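Local coordinates for heavy-metal chelation domain-containing protein (Pyrococcus horikoshii, PDB 3NPG) that is of unknown function but may chelate heavy metals and has a probably Rossmann-like C-terminal part, at residues 119-124 / 136-141; 167-172 / 194-199; 24-29 / 82-87. All coordinates share one frame; numbering follows the deposited sequence.

How the contacts relate
Contact 3 comes first along the chain, followed by contact 1 and then contact 2. Contacts 1 and 2 belong to one mixed sheet, where strands 118-122 and 167-171 are neighbours: their centres are 11 Å apart, and a probable hydrogen bond of 2.8 Å joins Ser171 N to Ile122 O. Contact 3 instead sets helix 79-96 against the end of strand 22-27 in the separate antiparallel sheet. Its centre lies 29 Å from that of contact 1 and 20 Å from that of contact 2, yet Val86 CG1 touches Thr199 CG2 at 3.8 Å. Contact 2 thus stands where the Rossmann-like part meets the N-terminal part, and contact 1 farther out.

Contact 1 (119-124 / 136-141); sequences IAIIGN and YEVYVF
Ile121 and Val138 form the apolar centre, CD1 of Ile121 lying 3.7 Å from CG1 of Val138. In Ile121, chi1 (-64°) sets CG1 anti to the carbonyl carbon, and an extended chi2 then carries CD1 to Val138, while CG2 is left beside the register partner Val140, 4.3 Å from its CG1. Val129 and Leu132 of helix 126-132 pack on this row. Farther back, Ile119 CD1 comes within 3.6 Å of Tyr136 CG, an off-centre CH-pi contact 30° from the ring normal. On the other face Ala120 CB meets the Phe141 ring at its edge and in its plane, 4.0 Å from CE2, and Ile122 CG1 approaches CD2 of the same ring obliquely; helix 158-161 lies against Phe141 there.

Between the two faces runs the backbone. The strands run parallel, their directions 21° apart, and five hydrogen bonds alternate across them: Ile119 N to Glu137 O, Tyr139 N to Ile119 O, Ile121 N to Tyr139 O, Phe141 N to Ile121 O and Gly123 N to Phe141 O.

Polar groups gather at the margins. Where strand 119-122 ends, Asn124 lays OD1 3.8 Å from Val140 CG1, while its ND2 is held by Leu147 O and its backbone N by Glu142 OE1. Near the start of the partner strand, Tyr139 OH donates to Glu137 OE2 over 2.6 Å, meeting the carboxylate on its anti side.

The pairing belongs to the beta-alpha-beta unit of strand 118-122, helix 126-132 and strand 137-141. Its chemistry implies that main-chain bonds fix the register and branched aliphatic groups seat the connecting helix, with side-chain polarity kept to the margins.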
loop_
_atom_site.group_PDB
_atom_site.type_symbol
_atom_site.label_atom_id
_atom_site.label_comp_id
_atom_site.label_asym_id
_atom_site.label_seq_id
_atom_site.Cartn_x
_atom_site.Cartn_y
_atom_site.Cartn_z
ATOM N N ILE A 119 -18.882 -20.369 -3.008
ATOM C CA ILE A 119 -19.194 -18.999 -2.620
ATOM C C ILE A 119 -18.020 -18.067 -2.925
ATOM O O ILE A 119 -16.876 -18.392 -2.605
ATOM C CB ILE A 119 -19.603 -18.926 -1.101
ATOM C CG1 ILE A 119 -20.805 -19.847 -0.793
ATOM C CG2 ILE A 119 -19.895 -17.486 -0.676
ATOM C CD1 ILE A 119 -21.127 -19.978 0.655
ATOM N N ALA A 120 -18.308 -16.893 -3.514
ATOM C CA ALA A 120 -17.298 -15.862 -3.733
ATOM C C ALA A 120 -17.528 -14.731 -2.751
ATOM O O ALA A 120 -18.602 -14.127 -2.753
ATOM C CB ALA A 120 -17.370 -15.341 -5.158
ATOM N N ILE A 121 -16.557 -14.492 -1.848
ATOM C CA ILE A 121 -16.664 -13.430 -0.852
ATOM C C ILE A 121 -15.793 -12.239 -1.245
ATOM O O ILE A 121 -14.564 -12.343 -1.248
ATOM C CB ILE A 121 -16.365 -13.955 0.591
ATOM C CG1 ILE A 121 -17.419 -14.998 1.028
ATOM C CG2 ILE A 121 -16.286 -12.792 1.597
ATOM C CD1 ILE A 121 -17.205 -15.580 2.461
ATOM N N ILE A 122 -16.432 -11.125 -1.640
ATOM C CA ILE A 122 -15.727 -9.899 -2.024
ATOM C C ILE A 122 -15.638 -8.972 -0.813
ATOM O O ILE A 122 -16.663 -8.538 -0.281
ATOM C CB ILE A 122 -16.399 -9.229 -3.253
ATOM C CG1 ILE A 122 -16.402 -10.191 -4.464
ATOM C CG2 ILE A 122 -15.715 -7.909 -3.603
ATOM C CD1 ILE A 122 -17.667 -10.198 -5.232
ATOM N N GLY A 123 -14.422 -8.766 -0.335
ATOM C CA GLY A 123 -14.170 -8.035 0.895
ATOM C C GLY A 123 -13.953 -8.992 2.046
ATOM O O GLY A 123 -14.835 -9.797 2.355
ATOM N N ASN A 124 -12.747 -8.979 2.632
ATOM C CA ASN A 124 -12.395 -9.906 3.702
ATOM C C ASN A 124 -13.166 -9.615 4.994
ATOM O O ASN A 124 -12.875 -8.638 5.698
ATOM C CB ASN A 124 -10.884 -9.913 3.949
ATOM C CG ASN A 124 -10.403 -11.063 4.813
ATOM O OD1 ASN A 124 -11.076 -12.083 4.976
ATOM N ND2 ASN A 124 -9.205 -10.937 5.342
ATOM N N TYR A 136 -18.624 -24.752 3.027
ATOM C CA TYR A 136 -18.691 -24.464 1.586
ATOM C C TYR A 136 -17.301 -24.223 0.981
ATOM O O TYR A 136 -16.342 -23.967 1.708
ATOM C CB TYR A 136 -19.590 -23.241 1.323
ATOM C CG TYR A 136 -20.981 -23.351 1.913
ATOM C CD1 TYR A 136 -22.016 -23.944 1.200
ATOM C CD2 TYR A 136 -21.283 -22.784 3.148
ATOM C CE1 TYR A 136 -23.303 -24.025 1.726
ATOM C CE2 TYR A 136 -22.565 -22.861 3.686
ATOM C CZ TYR A 136 -23.573 -23.488 2.973
ATOM O OH TYR A 136 -24.843 -23.563 3.495
ATOM N N GLU A 137 -17.207 -24.270 -0.361
ATOM C CA GLU A 137 -15.976 -23.948 -1.083
ATOM C C GLU A 137 -15.925 -22.425 -1.258
ATOM O O GLU A 137 -16.723 -21.863 -2.009
ATOM C CB GLU A 137 -15.961 -24.663 -2.448
ATOM C CG GLU A 137 -14.628 -24.606 -3.171
ATOM C CD GLU A 137 -14.608 -25.345 -4.499
ATOM O OE1 GLU A 137 -15.112 -26.493 -4.555
ATOM O OE2 GLU A 137 -14.087 -24.776 -5.485
ATOM N N VAL A 138 -15.072 -21.753 -0.478
ATOM C CA VAL A 138 -15.050 -20.291 -0.425
ATOM C C VAL A 138 -13.841 -19.681 -1.161
ATOM O O VAL A 138 -12.728 -20.208 -1.073
ATOM C CB VAL A 138 -15.161 -19.784 1.047
ATOM C CG1 VAL A 138 -15.099 -18.266 1.115
ATOM C CG2 VAL A 138 -16.438 -20.299 1.709
ATOM N N TYR A 139 -14.074 -18.559 -1.885
ATOM C CA TYR A 139 -13.029 -17.788 -2.567
ATOM C C TYR A 139 -13.108 -16.343 -2.096
ATOM O O TYR A 139 -14.077 -15.647 -2.413
ATOM C CB TYR A 139 -13.202 -17.862 -4.101
ATOM C CG TYR A 139 -12.955 -19.239 -4.675
ATOM C CD1 TYR A 139 -13.984 -20.175 -4.766
ATOM C CD2 TYR A 139 -11.704 -19.600 -5.154
ATOM C CE1 TYR A 139 -13.759 -21.448 -5.283
ATOM C CE2 TYR A 139 -11.469 -20.868 -5.683
ATOM C CZ TYR A 139 -12.500 -21.792 -5.743
ATOM O OH TYR A 139 -12.271 -23.044 -6.264
ATOM N N VAL A 140 -12.137 -15.911 -1.264
ATOM C CA VAL A 140 -12.139 -14.554 -0.693
ATOM C C VAL A 140 -11.276 -13.604 -1.526
ATOM O O VAL A 140 -10.133 -13.929 -1.840
ATOM C CB VAL A 140 -11.725 -14.548 0.813
ATOM C CG1 VAL A 140 -12.000 -13.188 1.450
ATOM C CG2 VAL A 140 -12.444 -15.648 1.581
ATOM N N PHE A 141 -11.829 -12.429 -1.885
ATOM C CA PHE A 141 -11.113 -11.424 -2.676
ATOM C C PHE A 141 -10.988 -10.129 -1.904
ATOM O O PHE A 141 -11.996 -9.581 -1.456
ATOM C CB PHE A 141 -11.826 -11.178 -4.019
ATOM C CG PHE A 141 -12.086 -12.431 -4.817
ATOM C CD1 PHE A 141 -11.111 -12.952 -5.662
ATOM C CD2 PHE A 141 -13.309 -13.087 -4.734
ATOM C CE1 PHE A 141 -11.349 -14.117 -6.393
ATOM C CE2 PHE A 141 -13.542 -14.256 -5.461
ATOM C CZ PHE A 141 -12.562 -14.762 -6.288
#

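Contact 2 (167-172 / 194-199); sequences GIIASA and VITGPT. With ACT (acetate ion), chain E.
Ile169 and Thr196 touch CG2 to CG2 at 3.6 Å. Thr196 CG2 sits between its backbone N and carbonyl carbon, OG1 being anti to N (chi1 -173°). Among residues whose side chains lie on the other face, Ile195 reaches Ala170 CB with CD1 at 3.9 Å, and its CG2 packs 3.6 Å from Ala172 CA.

Four backbone hydrogen bonds define the parallel pairing: Val194 N to Ile168 O, Ala170 N to Val194 O, Thr196 N to Ala170 O and Ala172 N to Thr196 O. The last donor stands above the carbonyl plane, 40° out of it.

Beyond the strand ends lies an acetate, probably from the crystallisation liquor. Thr199 OG1 is 2.9 Å from acetate O and equally 2.9 Å from acetate OXT, and also accepts from Met49 N; Tyr32 OH is a further partner of the ion. Ala172 CB, Pro198 CD and Ser171 OG border it, Ser171 OG being hydrogen-bonded to Ser173 OG. An alanine in place of Thr199 would probably leave Met49 N without this acceptor and the acetate less firmly held.

Ligand-bearing loops at the C-terminal ends of adjacent parallel strands are a hallmark of Rossmann-like folds, and this acetate site is consistent with one.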
loop_
_atom_site.group_PDB
_atom_site.type_symbol
_atom_site.label_atom_id
_atom_site.label_comp_id
_atom_site.label_asym_id
_atom_site.label_seq_id
_atom_site.Cartn_x
_atom_site.Cartn_y
_atom_site.Cartn_z
ATOM N N GLY A 167 -23.019 -18.625 -5.221
ATOM C CA GLY A 167 -23.380 -17.564 -4.291
ATOM C C GLY A 167 -22.316 -16.495 -4.182
ATOM O O GLY A 167 -21.123 -16.790 -4.289
ATOM N N ILE A 168 -22.741 -15.232 -3.992
ATOM C CA ILE A 168 -21.819 -14.098 -3.858
ATOM C C ILE A 168 -22.161 -13.255 -2.633
ATOM O O ILE A 168 -23.306 -12.816 -2.487
ATOM C CB ILE A 168 -21.792 -13.235 -5.161
ATOM C CG1 ILE A 168 -21.217 -14.036 -6.346
ATOM C CG2 ILE A 168 -21.007 -11.924 -4.946
ATOM C CD1 ILE A 168 -21.524 -13.470 -7.657
ATOM N N ILE A 169 -21.164 -13.026 -1.750
ATOM C CA ILE A 169 -21.316 -12.123 -0.606
ATOM C C ILE A 169 -20.352 -10.967 -0.796
ATOM O O ILE A 169 -19.155 -11.107 -0.521
ATOM C CB ILE A 169 -21.120 -12.850 0.765
ATOM C CG1 ILE A 169 -22.083 -14.043 0.907
ATOM C CG2 ILE A 169 -21.279 -11.874 1.933
ATOM C CD1 ILE A 169 -21.848 -14.848 2.118
ATOM N N ALA A 170 -20.841 -9.867 -1.409
ATOM C CA ALA A 170 -20.007 -8.709 -1.733
ATOM C C ALA A 170 -20.172 -7.613 -0.718
ATOM O O ALA A 170 -21.302 -7.203 -0.428
ATOM C CB ALA A 170 -20.347 -8.189 -3.124
ATOM N N SER A 171 -19.044 -7.122 -0.159
ATOM C CA SER A 171 -19.056 -6.005 0.777
ATOM C C SER A 171 -19.737 -4.821 0.118
ATOM O O SER A 171 -19.463 -4.526 -1.049
ATOM C CB SER A 171 -17.633 -5.630 1.178
ATOM O OG SER A 171 -17.618 -4.507 2.045
ATOM N N ALA A 172 -20.659 -4.165 0.844
ATOM C CA ALA A 172 -21.424 -3.038 0.323
ATOM C C ALA A 172 -20.527 -1.875 -0.149
ATOM O O ALA A 172 -21.007 -0.964 -0.830
ATOM C CB ALA A 172 -22.413 -2.561 1.365
ATOM N N VAL A 194 -25.628 -11.327 -2.272
ATOM C CA VAL A 194 -25.884 -10.527 -1.071
ATOM C C VAL A 194 -24.906 -9.354 -0.974
ATOM O O VAL A 194 -23.689 -9.561 -0.963
ATOM C CB VAL A 194 -25.841 -11.404 0.217
ATOM C CG1 VAL A 194 -26.296 -10.611 1.433
ATOM C CG2 VAL A 194 -26.679 -12.665 0.050
ATOM N N ILE A 195 -25.435 -8.125 -0.892
ATOM C CA ILE A 195 -24.617 -6.923 -0.694
ATOM C C ILE A 195 -24.666 -6.563 0.796
ATOM O O ILE A 195 -25.711 -6.139 1.294
ATOM C CB ILE A 195 -25.096 -5.752 -1.618
ATOM C CG1 ILE A 195 -25.216 -6.201 -3.111
ATOM C CG2 ILE A 195 -24.206 -4.518 -1.471
ATOM C CD1 ILE A 195 -23.919 -6.837 -3.741
ATOM N N THR A 196 -23.584 -6.877 1.532
ATOM C CA THR A 196 -23.567 -6.753 2.989
ATOM C C THR A 196 -22.718 -5.595 3.505
ATOM O O THR A 196 -21.626 -5.343 2.994
ATOM C CB THR A 196 -23.191 -8.098 3.644
ATOM O OG1 THR A 196 -23.347 -7.988 5.060
ATOM C CG2 THR A 196 -21.770 -8.542 3.308
ATOM N N GLY A 197 -23.203 -4.950 4.567
ATOM C CA GLY A 197 -22.493 -3.861 5.225
ATOM C C GLY A 197 -23.317 -2.601 5.397
ATOM O O GLY A 197 -24.315 -2.401 4.697
ATOM N N PRO A 198 -22.868 -1.675 6.284
ATOM C CA PRO A 198 -23.622 -0.412 6.483
ATOM C C PRO A 198 -23.786 0.443 5.212
ATOM O O PRO A 198 -24.704 1.251 5.149
ATOM C CB PRO A 198 -22.807 0.324 7.557
ATOM C CG PRO A 198 -22.045 -0.738 8.257
ATOM C CD PRO A 198 -21.728 -1.776 7.215
ATOM N N THR A 199 -22.909 0.258 4.195
ATOM C CA THR A 199 -23.021 1.006 2.929
ATOM C C THR A 199 -24.240 0.494 2.087
ATOM O O THR A 199 -24.685 1.175 1.153
ATOM C CB THR A 199 -21.678 0.965 2.147
ATOM O OG1 THR A 199 -20.593 1.221 3.047
ATOM C CG2 THR A 199 -21.639 1.959 0.996
HETATM C C ACT E . -19.473 -1.672 4.212
HETATM O O ACT E . -19.804 -1.551 3.075
HETATM O OXT ACT E . -19.539 -0.727 4.918
HETATM C CH3 ACT E . -18.954 -3.010 4.733
#

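Contact 3 (24-29 / 82-87); sequences VDFSFG and RTLGVA
Leu84 of helix 79-96 packs on Phe26 and Phe28 in a helix-on-sheet contact, strand 22-27 being outermost, within this chain, in a three-stranded antiparallel sheet. Two backbone irregularities shape this region: a classic beta bulge, in which Val24 and Asp25 both face Leu36, and an inverse gamma turn centred on Phe28.

Side-chain conformations explain how these residues meet. Phe26 carries CG between its backbone N and carbonyl carbon (chi1 63°), and the ring offers CD2 to Leu84 CD2 at 3.9 Å. The approach is oblique, the two side chains slanting across one another. The same ring also meets Phe70 edge-to-face, so aromatic and aliphatic neighbours both limit its position. Leu84 CG stands anti to the carbonyl carbon (chi1 -81°), and the end of the side chain comes nearer the strand than its CB direction suggests. Its two methyls divide the work: CD2 also lies 4.3 Å from the backbone N of Phe28, the central residue of the turn, while CD1 is 4.4 Å from Phe28 CB.

Phe28 is arranged differently, with CG anti to the backbone N (chi1 180°). Its ring runs out toward the preceding helical residue, Thr83, and the two side chains cross at about a right angle. Thr83 OG1 is hydrogen-bonded to Ile79 O and also lies 4.1 Å from Phe28 CE1.

The contact also borders another copy of the protein. Ser27 OG is hydrogen-bonded to Ser27 OG of the second subunit, Phe28 makes backbone hydrogen bonds to that subunit, and its Leu232 packs on Leu84. The strand thus faces its own helix and a neighbouring chain together. At the Phe28 end, Thr83 CB lies in the ring plane, at the edge, 4.0 Å from Phe28 CE1.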
loop_
_atom_site.group_PDB
_atom_site.type_symbol
_atom_site.label_atom_id
_atom_site.label_comp_id
_atom_site.label_asym_id
_atom_site.label_seq_id
_atom_site.Cartn_x
_atom_site.Cartn_y
_atom_site.Cartn_z
ATOM N N VAL A 24 -28.908 18.088 7.097
ATOM C CA VAL A 24 -28.671 18.639 8.439
ATOM C C VAL A 24 -27.167 18.787 8.681
ATOM O O VAL A 24 -26.691 19.886 8.958
ATOM C CB VAL A 24 -29.348 17.775 9.542
ATOM C CG1 VAL A 24 -28.976 18.276 10.934
ATOM C CG2 VAL A 24 -30.860 17.745 9.364
ATOM N N ASP A 25 -26.423 17.671 8.574
ATOM C CA ASP A 25 -24.975 17.646 8.768
ATOM C C ASP A 25 -24.359 16.506 7.940
ATOM O O ASP A 25 -25.081 15.626 7.464
ATOM C CB ASP A 25 -24.630 17.477 10.272
ATOM C CG ASP A 25 -23.262 18.034 10.673
ATOM O OD1 ASP A 25 -22.617 18.699 9.829
ATOM O OD2 ASP A 25 -22.865 17.843 11.845
ATOM N N PHE A 26 -23.028 16.544 7.741
ATOM C CA PHE A 26 -22.297 15.520 6.982
ATOM C C PHE A 26 -20.828 15.512 7.398
ATOM O O PHE A 26 -20.370 16.449 8.061
ATOM C CB PHE A 26 -22.422 15.772 5.464
ATOM C CG PHE A 26 -21.802 17.072 5.005
ATOM C CD1 PHE A 26 -22.518 18.262 5.063
ATOM C CD2 PHE A 26 -20.505 17.106 4.512
ATOM C CE1 PHE A 26 -21.936 19.465 4.668
ATOM C CE2 PHE A 26 -19.929 18.310 4.105
ATOM C CZ PHE A 26 -20.647 19.483 4.186
ATOM N N SER A 27 -20.076 14.468 6.985
ATOM C CA SER A 27 -18.647 14.368 7.274
ATOM C C SER A 27 -18.000 13.251 6.469
ATOM O O SER A 27 -18.406 12.094 6.585
ATOM C CB SER A 27 -18.410 14.137 8.768
ATOM O OG SER A 27 -17.029 14.023 9.067
ATOM N N PHE A 28 -16.970 13.590 5.665
ATOM C CA PHE A 28 -16.158 12.590 4.981
ATOM C C PHE A 28 -15.094 12.106 5.979
ATOM O O PHE A 28 -14.016 12.692 6.072
ATOM C CB PHE A 28 -15.505 13.190 3.711
ATOM C CG PHE A 28 -14.637 12.220 2.935
ATOM C CD1 PHE A 28 -15.206 11.223 2.153
ATOM C CD2 PHE A 28 -13.253 12.336 2.948
ATOM C CE1 PHE A 28 -14.406 10.328 1.443
ATOM C CE2 PHE A 28 -12.456 11.445 2.236
ATOM C CZ PHE A 28 -13.036 10.449 1.486
ATOM N N GLY A 29 -15.479 11.163 6.831
ATOM C CA GLY A 29 -14.626 10.712 7.922
ATOM C C GLY A 29 -14.397 9.223 7.978
ATOM O O GLY A 29 -14.894 8.481 7.132
ATOM N N ARG A 82 -18.181 10.611 -4.521
ATOM C CA ARG A 82 -18.975 9.371 -4.597
ATOM C C ARG A 82 -19.413 8.917 -3.211
ATOM O O ARG A 82 -20.585 8.582 -3.014
ATOM C CB ARG A 82 -18.174 8.241 -5.263
ATOM C CG ARG A 82 -18.191 8.269 -6.767
ATOM C CD ARG A 82 -18.021 6.872 -7.364
ATOM N NE ARG A 82 -16.775 6.218 -6.934
ATOM C CZ ARG A 82 -15.587 6.424 -7.505
ATOM N NH1 ARG A 82 -15.461 7.302 -8.492
ATOM N NH2 ARG A 82 -14.514 5.777 -7.069
ATOM N N THR A 83 -18.448 8.830 -2.256
ATOM C CA THR A 83 -18.721 8.370 -0.888
ATOM C C THR A 83 -19.766 9.258 -0.195
ATOM O O THR A 83 -20.718 8.734 0.386
ATOM C CB THR A 83 -17.414 8.241 -0.090
ATOM O OG1 THR A 83 -16.430 7.594 -0.905
ATOM C CG2 THR A 83 -17.604 7.467 1.203
ATOM N N LEU A 84 -19.637 10.604 -0.333
ATOM C CA LEU A 84 -20.619 11.553 0.225
ATOM C C LEU A 84 -21.990 11.401 -0.466
ATOM O O LEU A 84 -23.031 11.554 0.182
ATOM C CB LEU A 84 -20.113 13.001 0.099
ATOM C CG LEU A 84 -19.115 13.461 1.171
ATOM C CD1 LEU A 84 -18.292 14.641 0.682
ATOM C CD2 LEU A 84 -19.826 13.812 2.476
ATOM N N GLY A 85 -21.965 11.065 -1.765
ATOM C CA GLY A 85 -23.172 10.833 -2.554
ATOM C C GLY A 85 -23.904 9.561 -2.164
ATOM O O GLY A 85 -25.125 9.574 -2.000
ATOM N N VAL A 86 -23.155 8.452 -2.010
ATOM C CA VAL A 86 -23.716 7.164 -1.574
ATOM C C VAL A 86 -24.256 7.269 -0.130
ATOM O O VAL A 86 -25.354 6.788 0.147
ATOM C CB VAL A 86 -22.689 6.011 -1.734
ATOM C CG1 VAL A 86 -23.185 4.730 -1.071
ATOM C CG2 VAL A 86 -22.368 5.768 -3.207
ATOM N N ALA A 87 -23.515 7.971 0.768
ATOM C CA ALA A 87 -23.969 8.209 2.150
ATOM C C ALA A 87 -25.272 9.011 2.160
ATOM O O ALA A 87 -26.142 8.755 2.989
ATOM C CB ALA A 87 -22.896 8.942 2.939
#